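Local coordinates for cell wall surface anchor family protein (Streptococcus pneumoniae, PDB 4OQ1), which serves as an ancillary pilin, RrgC, which probably attaches the pneumococcal pilus to the cell wall, at residues A[49-54]-A[86-91]; A[27-32]-A[97-102]; A[281-286]-A[317-322]; A[275-280]-A[297-302]. The protein carries 3 engineered substitutions. All blocks are in the same frame, centred on the assembly; numbering follows the deposited sequence.

Contact 1: residues A[49-54]-A[86-91]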
loop_
_atom_site.group_PDB
_atom_site.type_symbol
_atom_site.label_atom_id
_atom_site.label_comp_id
_atom_site.label_asym_id
_atom_site.label_seq_id
_atom_site.Cartn_x
_atom_site.Cartn_y
_atom_site.Cartn_z
ATOM N N GLY A 49 24.199 20.496 -0.755
ATOM C CA GLY A 49 24.296 21.096 0.602
ATOM C C GLY A 49 24.492 20.106 1.770
ATOM O O GLY A 49 24.333 20.451 2.930
ATOM N N HIS A 50 24.758 18.843 1.463
ATOM C CA HIS A 50 25.034 17.866 2.515
ATOM C C HIS A 50 26.511 17.843 2.885
ATOM O O HIS A 50 27.390 18.039 2.033
ATOM C CB HIS A 50 24.521 16.480 2.095
ATOM C CG HIS A 50 23.053 16.473 1.810
ATOM N ND1 HIS A 50 22.109 16.677 2.794
ATOM C CD2 HIS A 50 22.371 16.425 0.646
ATOM C CE1 HIS A 50 20.901 16.674 2.267
ATOM N NE2 HIS A 50 21.032 16.519 0.959
ATOM N N ARG A 51 26.784 17.552 4.156
ATOM C CA ARG A 51 28.160 17.372 4.578
ATOM C C ARG A 51 28.405 15.984 5.187
ATOM O O ARG A 51 27.547 15.437 5.857
ATOM C CB ARG A 51 28.569 18.454 5.578
ATOM C CG ARG A 51 28.342 19.900 5.095
ATOM C CD ARG A 51 29.021 20.923 5.983
ATOM N NE ARG A 51 30.503 20.836 5.917
ATOM C CZ ARG A 51 31.298 21.431 5.016
ATOM N NH1 ARG A 51 30.796 22.202 4.076
ATOM N NH2 ARG A 51 32.618 21.256 5.068
ATOM N N LEU A 52 29.595 15.438 4.972
ATOM C CA LEU A 52 29.986 14.184 5.674
ATOM C C LEU A 52 30.695 14.495 6.987
ATOM O O LEU A 52 31.733 15.127 7.001
ATOM C CB LEU A 52 30.838 13.362 4.767
ATOM C CG LEU A 52 31.150 11.996 5.378
ATOM C CD1 LEU A 52 29.956 10.992 5.305
ATOM C CD2 LEU A 52 32.372 11.452 4.711
ATOM N N GLN A 53 30.083 14.167 8.112
ATOM C CA GLN A 53 30.696 14.339 9.394
ATOM C C GLN A 53 31.739 13.246 9.632
ATOM O O GLN A 53 31.435 12.028 9.392
ATOM C CB GLN A 53 29.656 14.210 10.514
ATOM C CG GLN A 53 28.540 15.254 10.430
ATOM C CD GLN A 53 29.068 16.668 10.515
ATOM O OE1 GLN A 53 29.973 16.995 11.289
ATOM N NE2 GLN A 53 28.535 17.493 9.677
ATOM N N VAL A 54 32.932 13.646 10.073
ATOM C CA VAL A 54 33.995 12.710 10.395
ATOM C C VAL A 54 34.745 13.047 11.705
ATOM O O VAL A 54 34.686 14.176 12.235
ATOM C CB VAL A 54 35.016 12.564 9.242
ATOM C CG1 VAL A 54 34.363 12.263 7.929
ATOM C CG2 VAL A 54 35.918 13.803 9.125
ATOM N N LYS A 86 36.918 16.608 15.320
ATOM C CA LYS A 86 35.657 16.467 14.651
ATOM C C LYS A 86 35.623 17.424 13.515
ATOM O O LYS A 86 35.844 18.631 13.705
ATOM C CB LYS A 86 34.515 16.777 15.595
ATOM C CG LYS A 86 33.143 16.512 15.001
ATOM C CD LYS A 86 32.831 15.017 14.835
ATOM C CE LYS A 86 31.578 14.828 13.976
ATOM N NZ LYS A 86 30.419 15.628 14.506
ATOM N N THR A 87 35.425 16.945 12.307
ATOM C CA THR A 87 35.320 17.905 11.194
ATOM C C THR A 87 34.229 17.480 10.211
ATOM O O THR A 87 33.452 16.548 10.544
ATOM C CB THR A 87 36.682 18.189 10.561
ATOM O OG1 THR A 87 36.587 19.308 9.688
ATOM C CG2 THR A 87 37.259 17.005 9.818
ATOM N N SER A 88 34.143 18.153 9.057
ATOM C CA SER A 88 33.243 17.723 8.021
ATOM C C SER A 88 33.630 18.178 6.633
ATOM O O SER A 88 34.394 19.096 6.485
ATOM C CB SER A 88 31.850 18.171 8.428
ATOM O OG SER A 88 31.667 19.510 8.034
ATOM N N PHE A 89 33.158 17.481 5.599
ATOM C CA PHE A 89 33.462 17.748 4.230
ATOM C C PHE A 89 32.197 17.846 3.398
ATOM O O PHE A 89 31.181 17.161 3.687
ATOM C CB PHE A 89 34.325 16.639 3.675
ATOM C CG PHE A 89 35.573 16.450 4.447
ATOM C CD1 PHE A 89 36.564 17.435 4.482
ATOM C CD2 PHE A 89 35.777 15.285 5.154
ATOM C CE1 PHE A 89 37.716 17.259 5.223
ATOM C CE2 PHE A 89 36.955 15.094 5.882
ATOM C CZ PHE A 89 37.926 16.055 5.912
ATOM N N GLU A 90 32.247 18.676 2.360
ATOM C CA GLU A 90 31.130 18.788 1.417
ATOM C C GLU A 90 30.909 17.527 0.655
ATOM O O GLU A 90 31.863 16.935 0.126
ATOM C CB GLU A 90 31.400 19.871 0.375
ATOM C CG GLU A 90 31.522 21.247 0.992
ATOM C CD GLU A 90 31.296 22.391 0.024
ATOM O OE1 GLU A 90 30.700 22.176 -1.070
ATOM O OE2 GLU A 90 31.710 23.522 0.405
ATOM N N MET A 91 29.644 17.132 0.533
ATOM C CA MET A 91 29.303 15.956 -0.308
ATOM C C MET A 91 28.448 16.362 -1.458
ATOM O O MET A 91 27.636 17.293 -1.372
ATOM C CB MET A 91 28.520 14.866 0.424
ATOM C CG MET A 91 28.552 14.928 1.901
ATOM S SD MET A 91 27.442 13.741 2.683
ATOM C CE MET A 91 27.787 12.304 1.712
HETATM O O HOH W 1 25.056 17.189 -1.067
#
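The guanidinium of Arg51 lies flat over the neighbouring strand: one face covers Phe89 C and Glu90 N, both toward its rim, while its edge meets Ser88. A bend at chi3 (67°) places NE 2.8 Å from Ser88 OG, in the guanidinium plane and nearly straight at 170°. NH2 bonds to Ser88 O as well, at 3.1 Å, coming from above that carbonyl's plane. Two nitrogens thus grip one serine side-on, which fixes the rotation of the flat group. Glu90 adds a looser attraction, its OE2 4.0 Å from Arg51 NH1, too far for a salt bridge.

The Phe89 ring is met obliquely by Val54 CG2, 3.6 Å from CE2, and the same methyl lies 3.5 Å from Thr87 CG2. Leu52 CB rests against Met91 CG on this apolar side, where Leu52 and Phe89 go on to touch Val100, and Leu52 and Val54 reach Val110.

Beneath the side chains, Leu52 and Phe89 exchange backbone bonds in both directions, as do Val54 and Thr87. This is the alternation of an antiparallel strand pair, here within the mixed sheet of the N-terminal domain, with Gln53 and Ser88 on one face and the apolar residues on the other.

Contact 2: residues A[27-32]-A[97-102]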
loop_
_atom_site.group_PDB
_atom_site.type_symbol
_atom_site.label_atom_id
_atom_site.label_comp_id
_atom_site.label_asym_id
_atom_site.label_seq_id
_atom_site.Cartn_x
_atom_site.Cartn_y
_atom_site.Cartn_z
ATOM N N ASP A 27 44.570 17.448 -1.149
ATOM C CA ASP A 27 43.227 17.502 -1.799
ATOM C C ASP A 27 42.772 16.156 -2.382
ATOM O O ASP A 27 43.031 15.801 -3.555
ATOM C CB ASP A 27 43.113 18.624 -2.818
ATOM C CG ASP A 27 41.684 18.927 -3.162
ATOM O OD1 ASP A 27 41.054 19.796 -2.511
ATOM O OD2 ASP A 27 41.179 18.238 -4.060
ATOM N N HIS A 28 42.099 15.391 -1.524
ATOM C CA HIS A 28 41.647 14.105 -1.900
ATOM C C HIS A 28 40.127 14.118 -2.067
ATOM O O HIS A 28 39.369 14.901 -1.423
ATOM C CB HIS A 28 42.021 13.045 -0.856
ATOM C CG HIS A 28 43.476 12.822 -0.718
ATOM N ND1 HIS A 28 44.165 11.930 -1.509
ATOM C CD2 HIS A 28 44.383 13.352 0.138
ATOM C CE1 HIS A 28 45.439 11.939 -1.162
ATOM N NE2 HIS A 28 45.594 12.785 -0.164
ATOM N N THR A 29 39.716 13.234 -2.926
ATOM C CA THR A 29 38.306 12.928 -3.096
ATOM C C THR A 29 37.981 11.459 -2.691
ATOM O O THR A 29 38.675 10.505 -3.074
ATOM C CB THR A 29 37.859 13.127 -4.553
ATOM O OG1 THR A 29 38.100 14.480 -4.947
ATOM C CG2 THR A 29 36.396 12.825 -4.679
ATOM N N LEU A 30 36.894 11.334 -1.920
ATOM C CA LEU A 30 36.344 10.026 -1.538
ATOM C C LEU A 30 35.003 9.788 -2.283
ATOM O O LEU A 30 34.129 10.603 -2.316
ATOM C CB LEU A 30 36.109 9.960 -0.003
ATOM C CG LEU A 30 35.388 8.696 0.513
ATOM C CD1 LEU A 30 36.134 7.431 0.399
ATOM C CD2 LEU A 30 34.938 8.985 1.973
ATOM N N VAL A 31 34.923 8.629 -2.912
ATOM C CA VAL A 31 33.691 8.162 -3.604
ATOM C C VAL A 31 33.017 7.071 -2.674
ATOM O O VAL A 31 33.715 6.140 -2.190
ATOM C CB VAL A 31 34.094 7.572 -5.014
ATOM C CG1 VAL A 31 33.054 6.639 -5.595
ATOM C CG2 VAL A 31 34.376 8.677 -6.028
ATOM N N LEU A 32 31.733 7.277 -2.336
ATOM C CA LEU A 32 30.936 6.345 -1.543
ATOM C C LEU A 32 29.821 5.764 -2.423
ATOM O O LEU A 32 29.033 6.460 -3.018
ATOM C CB LEU A 32 30.306 7.057 -0.332
ATOM C CG LEU A 32 31.336 7.548 0.697
ATOM C CD1 LEU A 32 30.767 8.442 1.742
ATOM C CD2 LEU A 32 32.002 6.356 1.367
ATOM N N GLN A 97 26.708 7.385 -7.494
ATOM C CA GLN A 97 27.650 7.472 -6.319
ATOM C C GLN A 97 27.833 8.892 -5.752
ATOM O O GLN A 97 27.467 9.915 -6.352
ATOM C CB GLN A 97 28.984 6.809 -6.700
ATOM C CG GLN A 97 29.856 7.580 -7.676
ATOM C CD GLN A 97 30.941 6.745 -8.366
ATOM O OE1 GLN A 97 30.948 5.519 -8.318
ATOM N NE2 GLN A 97 31.864 7.428 -9.046
ATOM N N ILE A 98 28.375 8.964 -4.535
ATOM C CA ILE A 98 28.593 10.208 -3.815
ATOM C C ILE A 98 30.044 10.504 -4.009
ATOM O O ILE A 98 30.882 9.568 -4.092
ATOM C CB ILE A 98 28.327 10.094 -2.267
ATOM C CG1 ILE A 98 26.871 9.981 -1.954
ATOM C CG2 ILE A 98 28.861 11.270 -1.468
ATOM C CD1 ILE A 98 26.637 9.111 -0.745
ATOM N N GLU A 99 30.351 11.781 -4.121
ATOM C CA GLU A 99 31.734 12.316 -3.958
ATOM C C GLU A 99 31.829 13.234 -2.759
ATOM O O GLU A 99 30.943 14.056 -2.502
ATOM C CB GLU A 99 32.286 13.091 -5.159
ATOM C CG GLU A 99 32.693 12.228 -6.326
ATOM C CD GLU A 99 33.060 13.072 -7.549
ATOM O OE1 GLU A 99 33.023 14.339 -7.500
ATOM O OE2 GLU A 99 33.381 12.463 -8.570
ATOM N N VAL A 100 32.906 13.044 -1.988
ATOM C CA VAL A 100 33.188 13.847 -0.813
ATOM C C VAL A 100 34.498 14.539 -1.144
ATOM O O VAL A 100 35.456 13.866 -1.529
ATOM C CB VAL A 100 33.313 13.009 0.496
ATOM C CG1 VAL A 100 33.366 13.952 1.645
ATOM C CG2 VAL A 100 32.094 12.048 0.566
ATOM N N SER A 101 34.467 15.863 -0.998
ATOM C CA SER A 101 35.498 16.745 -1.613
ATOM C C SER A 101 36.483 17.376 -0.667
ATOM O O SER A 101 36.097 17.735 0.457
ATOM C CB SER A 101 34.805 17.880 -2.422
ATOM O OG SER A 101 34.317 17.315 -3.634
ATOM N N HIS A 102 37.725 17.540 -1.138
ATOM C CA HIS A 102 38.777 18.407 -0.450
ATOM C C HIS A 102 39.177 17.886 0.910
ATOM O O HIS A 102 39.167 18.567 1.966
ATOM C CB HIS A 102 38.378 19.893 -0.381
ATOM C CG HIS A 102 37.960 20.470 -1.718
ATOM N ND1 HIS A 102 38.796 20.487 -2.816
ATOM C CD2 HIS A 102 36.791 21.028 -2.124
ATOM C CE1 HIS A 102 38.149 21.006 -3.847
ATOM N NE2 HIS A 102 36.927 21.325 -3.456
HETATM O O HOH W 2 38.597 16.938 -3.625
HETATM O O HOH W 3 35.609 16.199 -5.761
#
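Thr29 OG1 is gripped by three partners: water 2 donates to it at 2.8 Å, water 3 donates to it at 3.1 Å, and Glu135 hydrogen-bonds to it from outside the pair. With OG1 beside the backbone N (chi1 -59°), the methyl CG2 of Thr29 lies 3.4 Å from Val100 O on the partner strand. Each water then carries the link across: water 3 reaches Ser101 OG, while water 2 accepts from His102 N and donates to Asp27 OD2. The other carboxylate oxygen, Asp27 OD1, approaches His102 ND1 at the edge of the ring, a His-carboxylate hydrogen bond modelled so short that its exact length is doubtful. The carboxylate and ring planes are turned 56° apart.

Farther along, paired backbone bonds tie Leu30 to Val100 and Leu32 to Ile98; Val100 N to Leu30 O measures 2.7 Å. Leu32 CD1 packs on Val100 CG2 at 4.0 Å, while Leu30 and Val100 meet at their CB atoms. On the other face Val31 CG1 sits 3.5 Å from the amide carbon CD of Gln97, whose OE1 is taken by Gln33, and Val31 CG2 touches Glu99 CG.

This is antiparallel pairing inside the mixed sheet of the N-terminal domain, with Leu30, Leu32, Ile98 and Val100 on one face. Strand 28-33 is an inner strand, antiparallel to 98-103 on one side and parallel to 137-140 on the other, with Leu137 and Ile139 bonding to the backbone of Val31. Leu30 touches Phe127 and Met129, and Leu32 touches Phe125, all of strand 120-129, and strand 85-93 lies beyond 98-103.

Contact 3: residues A[281-286]-A[317-322]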
loop_
_atom_site.group_PDB
_atom_site.type_symbol
_atom_site.label_atom_id
_atom_site.label_comp_id
_atom_site.label_asym_id
_atom_site.label_seq_id
_atom_site.Cartn_x
_atom_site.Cartn_y
_atom_site.Cartn_z
ATOM N N MET A 281 -28.897 -3.054 -10.111
ATOM C CA MET A 281 -28.093 -2.263 -9.163
ATOM C C MET A 281 -28.082 -2.853 -7.787
ATOM O O MET A 281 -29.000 -3.568 -7.403
ATOM C CB MET A 281 -28.726 -0.894 -8.948
ATOM C CG MET A 281 -29.283 -0.271 -10.198
ATOM S SD MET A 281 -28.044 0.789 -10.949
ATOM C CE MET A 281 -29.147 2.114 -11.268
ATOM N N LYS A 282 -27.053 -2.497 -7.025
ATOM C CA LYS A 282 -27.013 -2.696 -5.591
ATOM C C LYS A 282 -27.056 -1.356 -4.914
ATOM O O LYS A 282 -26.891 -0.338 -5.552
ATOM C CB LYS A 282 -25.863 -3.555 -5.132
ATOM C CG LYS A 282 -24.446 -3.199 -5.557
ATOM C CD LYS A 282 -23.595 -4.490 -5.559
ATOM C CE LYS A 282 -22.138 -4.271 -5.978
ATOM N NZ LYS A 282 -21.330 -3.733 -4.847
ATOM N N GLU A 283 -27.359 -1.335 -3.643
ATOM C CA GLU A 283 -27.298 -0.102 -2.964
ATOM C C GLU A 283 -26.126 -0.106 -2.010
ATOM O O GLU A 283 -25.904 -1.077 -1.349
ATOM C CB GLU A 283 -28.558 0.197 -2.208
ATOM C CG GLU A 283 -28.506 1.547 -1.516
ATOM C CD GLU A 283 -28.407 1.354 -0.053
ATOM O OE1 GLU A 283 -29.187 0.504 0.322
ATOM O OE2 GLU A 283 -27.564 1.968 0.673
ATOM N N GLU A 284 -25.429 1.027 -1.988
ATOM C CA GLU A 284 -24.221 1.308 -1.218
ATOM C C GLU A 284 -24.349 2.729 -0.707
ATOM O O GLU A 284 -24.377 3.682 -1.508
ATOM C CB GLU A 284 -22.971 1.316 -2.098
ATOM C CG GLU A 284 -22.935 0.266 -3.178
ATOM C CD GLU A 284 -21.508 -0.067 -3.542
ATOM O OE1 GLU A 284 -20.722 0.903 -3.670
ATOM O OE2 GLU A 284 -21.179 -1.287 -3.656
ATOM N N SER A 285 -24.436 2.833 0.600
ATOM C CA SER A 285 -24.302 4.116 1.282
ATOM C C SER A 285 -25.269 5.156 0.739
ATOM O O SER A 285 -24.890 6.281 0.595
ATOM C CB SER A 285 -22.820 4.598 1.220
ATOM O OG SER A 285 -22.397 5.000 -0.056
ATOM N N GLY A 286 -26.505 4.735 0.426
ATOM C CA GLY A 286 -27.557 5.626 0.020
ATOM C C GLY A 286 -27.662 5.877 -1.446
ATOM O O GLY A 286 -28.531 6.607 -1.874
ATOM N N THR A 317 -29.013 -8.439 -1.758
ATOM C CA THR A 317 -30.199 -7.707 -2.190
ATOM C C THR A 317 -29.852 -6.790 -3.364
ATOM O O THR A 317 -28.787 -6.121 -3.352
ATOM C CB THR A 317 -30.724 -6.921 -1.016
ATOM O OG1 THR A 317 -31.191 -7.872 -0.060
ATOM C CG2 THR A 317 -31.856 -5.941 -1.431
ATOM N N TYR A 318 -30.692 -6.824 -4.410
ATOM C CA TYR A 318 -30.486 -6.091 -5.564
ATOM C C TYR A 318 -31.774 -5.351 -5.997
ATOM O O TYR A 318 -32.832 -5.532 -5.394
ATOM C CB TYR A 318 -30.069 -6.995 -6.683
ATOM C CG TYR A 318 -28.805 -7.756 -6.440
ATOM C CD1 TYR A 318 -27.605 -7.248 -6.809
ATOM C CD2 TYR A 318 -28.830 -8.947 -5.796
ATOM C CE1 TYR A 318 -26.440 -7.897 -6.548
ATOM C CE2 TYR A 318 -27.668 -9.671 -5.571
ATOM C CZ TYR A 318 -26.476 -9.134 -5.955
ATOM O OH TYR A 318 -25.311 -9.776 -5.828
ATOM N N TYR A 319 -31.662 -4.585 -7.057
ATOM C CA TYR A 319 -32.725 -3.704 -7.583
ATOM C C TYR A 319 -32.717 -3.632 -9.114
ATOM O O TYR A 319 -31.658 -3.417 -9.740
ATOM C CB TYR A 319 -32.674 -2.299 -7.006
ATOM C CG TYR A 319 -32.572 -2.201 -5.509
ATOM C CD1 TYR A 319 -33.667 -2.052 -4.722
ATOM C CD2 TYR A 319 -31.309 -2.300 -4.892
ATOM C CE1 TYR A 319 -33.534 -2.026 -3.353
ATOM C CE2 TYR A 319 -31.180 -2.302 -3.542
ATOM C CZ TYR A 319 -32.277 -2.122 -2.793
ATOM O OH TYR A 319 -32.096 -2.118 -1.467
ATOM N N LEU A 320 -33.922 -3.736 -9.708
ATOM C CA LEU A 320 -34.125 -3.518 -11.106
ATOM C C LEU A 320 -34.491 -2.033 -11.216
ATOM O O LEU A 320 -35.610 -1.661 -10.803
ATOM C CB LEU A 320 -35.285 -4.330 -11.702
ATOM C CG LEU A 320 -35.087 -5.885 -11.636
ATOM C CD1 LEU A 320 -36.267 -6.589 -12.286
ATOM C CD2 LEU A 320 -33.862 -6.260 -12.401
ATOM N N TRP A 321 -33.537 -1.249 -11.679
ATOM C CA TRP A 321 -33.731 0.211 -11.899
ATOM C C TRP A 321 -34.274 0.360 -13.285
ATOM O O TRP A 321 -33.571 -0.006 -14.274
ATOM C CB TRP A 321 -32.408 0.986 -11.762
ATOM C CG TRP A 321 -32.487 2.445 -12.165
ATOM C CD1 TRP A 321 -32.304 2.951 -13.390
ATOM C CD2 TRP A 321 -32.794 3.537 -11.320
ATOM N NE1 TRP A 321 -32.512 4.337 -13.382
ATOM C CE2 TRP A 321 -32.737 4.708 -12.092
ATOM C CE3 TRP A 321 -33.037 3.656 -9.971
ATOM C CZ2 TRP A 321 -33.033 5.983 -11.559
ATOM C CZ3 TRP A 321 -33.280 4.935 -9.445
ATOM C CH2 TRP A 321 -33.294 6.043 -10.227
ATOM N N GLU A 322 -35.497 0.857 -13.402
ATOM C CA GLU A 322 -36.184 0.909 -14.756
ATOM C C GLU A 322 -35.638 2.023 -15.602
ATOM O O GLU A 322 -35.677 3.215 -15.197
ATOM C CB GLU A 322 -37.706 1.059 -14.669
ATOM C CG GLU A 322 -38.368 0.930 -16.062
ATOM C CD GLU A 322 -39.889 0.970 -15.981
ATOM O OE1 GLU A 322 -40.411 1.789 -15.201
ATOM O OE2 GLU A 322 -40.523 0.180 -16.685
HETATM O O HOH W 4 -28.052 -3.752 -2.223
HETATM O O HOH W 5 -29.937 -2.666 -0.345
#
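Met281 lays its terminal methyl over one face of the Trp321 indole, with CE 3.5 Å from CG and farther from CD1 and CD2, so it stands above the CG end of the ring, by the CB bond, and not over its middle. Bends at chi2 (-93°), placing SD, and at chi3, placing CE, bring the chain's end nearer the neighbouring strand, and Met281 CG also touches Trp321 CB at 3.7 Å. The backbones of Met281 and Tyr319 bond both ways, Met281 N to Tyr319 O at 2.8 Å and Tyr319 N to Met281 O at 2.9 Å, the second more bent at 135°. Met281 O also lies at the edges of the Tyr318 and Tyr319 rings. Past this pair the strands part, and Tyr319 CE2 meets Glu283 CB at 3.9 Å.

Where direct bonds cease, water takes over. Water 4 accepts from Glu283 N and donates to Thr317 O, and water 5 lies 2.5 Å from Tyr319 OH and gives Glu283 OE1 a weak bond. Glu283 OE2 in turn receives Gly286 N, so the carboxylate is held by its own turn. Next door, Lys282 NZ forms a salt bridge with Glu284 OE2 at 2.7 Å.

Further out, Tyr288 meets the Tyr319 ring edge-to-face, Pro335 touches both Tyr319 and Trp321, and Tyr318 OH is bonded to Glu314 O. Strand 277-284 continues here into the hairpin with 287-293, while 316-322 pairs on its far side with 336-340. The antiparallel pairing runs on at Lys279 and Trp321, in a prealbumin-like domain consistent with the CnaB fold.

Contact 4: residues A[275-280]-A[297-302]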
loop_
_atom_site.group_PDB
_atom_site.type_symbol
_atom_site.label_atom_id
_atom_site.label_comp_id
_atom_site.label_asym_id
_atom_site.label_seq_id
_atom_site.Cartn_x
_atom_site.Cartn_y
_atom_site.Cartn_z
ATOM N N GLY A 275 -39.836 -5.161 -24.186
ATOM C CA GLY A 275 -39.182 -3.852 -24.219
ATOM C C GLY A 275 -39.093 -3.073 -22.896
ATOM O O GLY A 275 -38.813 -1.850 -22.890
ATOM N N ALA A 276 -39.328 -3.729 -21.765
ATOM C CA ALA A 276 -39.104 -3.048 -20.480
ATOM C C ALA A 276 -37.622 -3.225 -20.210
ATOM O O ALA A 276 -37.108 -4.343 -20.257
ATOM C CB ALA A 276 -39.884 -3.615 -19.304
ATOM N N MET A 277 -36.929 -2.127 -20.051
ATOM C CA MET A 277 -35.492 -2.182 -19.792
ATOM C C MET A 277 -35.134 -1.780 -18.393
ATOM O O MET A 277 -35.546 -0.713 -17.905
ATOM C CB MET A 277 -34.670 -1.382 -20.863
ATOM C CG MET A 277 -35.030 -1.673 -22.319
ATOM S SD MET A 277 -34.150 -0.578 -23.478
ATOM C CE MET A 277 -32.472 -1.175 -23.237
ATOM N N PHE A 278 -34.284 -2.585 -17.771
ATOM C CA PHE A 278 -33.773 -2.316 -16.483
ATOM C C PHE A 278 -32.266 -2.424 -16.338
ATOM O O PHE A 278 -31.594 -3.327 -16.948
ATOM C CB PHE A 278 -34.371 -3.236 -15.443
ATOM C CG PHE A 278 -35.870 -3.340 -15.471
ATOM C CD1 PHE A 278 -36.650 -2.558 -14.605
ATOM C CD2 PHE A 278 -36.493 -4.252 -16.280
ATOM C CE1 PHE A 278 -38.045 -2.714 -14.581
ATOM C CE2 PHE A 278 -37.884 -4.370 -16.297
ATOM C CZ PHE A 278 -38.645 -3.584 -15.423
ATOM N N LYS A 279 -31.728 -1.604 -15.455
ATOM C CA LYS A 279 -30.330 -1.796 -15.039
ATOM C C LYS A 279 -30.288 -2.426 -13.714
ATOM O O LYS A 279 -31.061 -2.023 -12.809
ATOM C CB LYS A 279 -29.639 -0.431 -15.035
ATOM C CG LYS A 279 -28.187 -0.447 -14.721
ATOM C CD LYS A 279 -27.582 0.936 -14.944
ATOM C CE LYS A 279 -27.514 1.375 -16.416
ATOM N NZ LYS A 279 -26.937 2.762 -16.612
ATOM N N VAL A 280 -29.436 -3.464 -13.551
ATOM C CA VAL A 280 -29.388 -4.107 -12.267
ATOM C C VAL A 280 -28.456 -3.397 -11.305
ATOM O O VAL A 280 -27.361 -3.137 -11.668
ATOM C CB VAL A 280 -28.947 -5.594 -12.401
ATOM C CG1 VAL A 280 -28.946 -6.195 -11.035
ATOM C CG2 VAL A 280 -29.870 -6.379 -13.353
ATOM N N GLU A 297 -21.640 -3.358 -17.009
ATOM C CA GLU A 297 -22.878 -3.156 -16.229
ATOM C C GLU A 297 -23.996 -4.050 -16.785
ATOM O O GLU A 297 -24.085 -4.311 -17.992
ATOM C CB GLU A 297 -23.335 -1.703 -16.264
ATOM C CG GLU A 297 -22.310 -0.770 -15.683
ATOM C CD GLU A 297 -22.691 0.708 -15.784
ATOM O OE1 GLU A 297 -23.789 1.024 -16.183
ATOM O OE2 GLU A 297 -21.856 1.557 -15.438
ATOM N N VAL A 298 -24.830 -4.553 -15.892
ATOM C CA VAL A 298 -25.866 -5.505 -16.265
ATOM C C VAL A 298 -27.152 -4.767 -16.605
ATOM O O VAL A 298 -27.821 -4.173 -15.701
ATOM C CB VAL A 298 -26.139 -6.442 -15.111
ATOM C CG1 VAL A 298 -27.239 -7.453 -15.441
ATOM C CG2 VAL A 298 -24.872 -7.152 -14.654
ATOM N N VAL A 299 -27.549 -4.861 -17.882
ATOM C CA VAL A 299 -28.845 -4.320 -18.341
ATOM C C VAL A 299 -29.680 -5.485 -18.851
ATOM O O VAL A 299 -29.182 -6.381 -19.573
ATOM C CB VAL A 299 -28.642 -3.235 -19.374
ATOM C CG1 VAL A 299 -29.933 -2.815 -20.095
ATOM C CG2 VAL A 299 -28.011 -2.036 -18.700
ATOM N N VAL A 300 -30.936 -5.523 -18.435
ATOM C CA VAL A 300 -31.824 -6.530 -18.938
ATOM C C VAL A 300 -33.064 -5.929 -19.614
ATOM O O VAL A 300 -33.529 -4.822 -19.295
ATOM C CB VAL A 300 -32.234 -7.524 -17.905
ATOM C CG1 VAL A 300 -31.062 -8.402 -17.552
ATOM C CG2 VAL A 300 -32.840 -6.825 -16.688
ATOM N N THR A 301 -33.549 -6.656 -20.621
ATOM C CA THR A 301 -34.751 -6.171 -21.450
ATOM C C THR A 301 -35.776 -7.310 -21.516
ATOM O O THR A 301 -35.424 -8.446 -21.874
ATOM C CB THR A 301 -34.423 -5.734 -22.911
ATOM O OG1 THR A 301 -33.447 -4.700 -22.914
ATOM C CG2 THR A 301 -35.709 -5.170 -23.640
ATOM N N SER A 302 -37.004 -7.041 -21.109
ATOM C CA SER A 302 -38.135 -8.052 -21.240
ATOM C C SER A 302 -38.278 -8.443 -22.722
ATOM O O SER A 302 -38.301 -7.588 -23.563
ATOM C CB SER A 302 -39.456 -7.553 -20.648
ATOM O OG SER A 302 -39.988 -6.427 -21.348
HETATM O O HOH W 6 -25.751 -2.308 -13.908
#
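Strands 277-284 and 296-301 pair antiparallel at this point in the C-terminal prealbumin-like domain, a fold consistent with the CnaB type. Backbone bonds carry the pairing. Phe278 and Val300 exchange both of theirs, with Val300 N 2.7 Å from Phe278 O; Val280 N reaches Val298 O, and Ser302 N reaches Ala276 O. Between these rungs, CA-H...O contacts such as Thr301 CA to Ala276 O, 3.2 Å, fill in the ladder.

Side-chain packing divides between the faces. On the face of Phe278 and Val300, Phe278 CB meets Val300 CG2, and the Phe278 ring goes on to Phe308. The Val280 and Val298 side chains cross obliquely, CG2 of the first 3.5 Å from CG1 of the second, and Val280 also touches Val310. On the face opposite Phe278, Met277 lies side by side with Thr301, its CG 3.5 Å from Thr301 OG1, and the Lys279 chain passes Val299 CG2.

Charge plays a lesser part: the bend at chi3 (-69°) brings Lys279 CE to the side of Glu297, and NZ beyond it lies 3.6 Å from Glu297 OE1, a long salt bridge on the same side as Val299.

Ser302 closes the end of the ladder with polar bonds. Its carbonyl O takes Gly275 N at 2.9 Å, nearly straight at 173°. Its OG, turned between its own backbone N and carbonyl carbon (chi1 65°), accepts Ala276 N at 2.8 Å and is also hydrogen-bonded to Leu273 O.

Overall arrangement
The four contacts fall into two pairs at opposite ends of an elongated chain, on either side of its centre. Contacts 1 and 2 have centres 11 Å apart and share one sheet, where strands 85-93 and 98-103 are neighbours: Glu90 O lies 3.0 Å from Ser101 N, a probable hydrogen bond. Contact 1 is nested within the loop that contact 2 closes. Contacts 3 and 4, about 13 Å apart between centres, both use strand 277-284; Trp321 O is 2.7 Å from Lys279 N, probably hydrogen-bonded, and their segments alternate along the chain. From contact 1 to contact 3 the nearest atoms are still about 45 Å apart, with another prealbumin-like domain between the two ends.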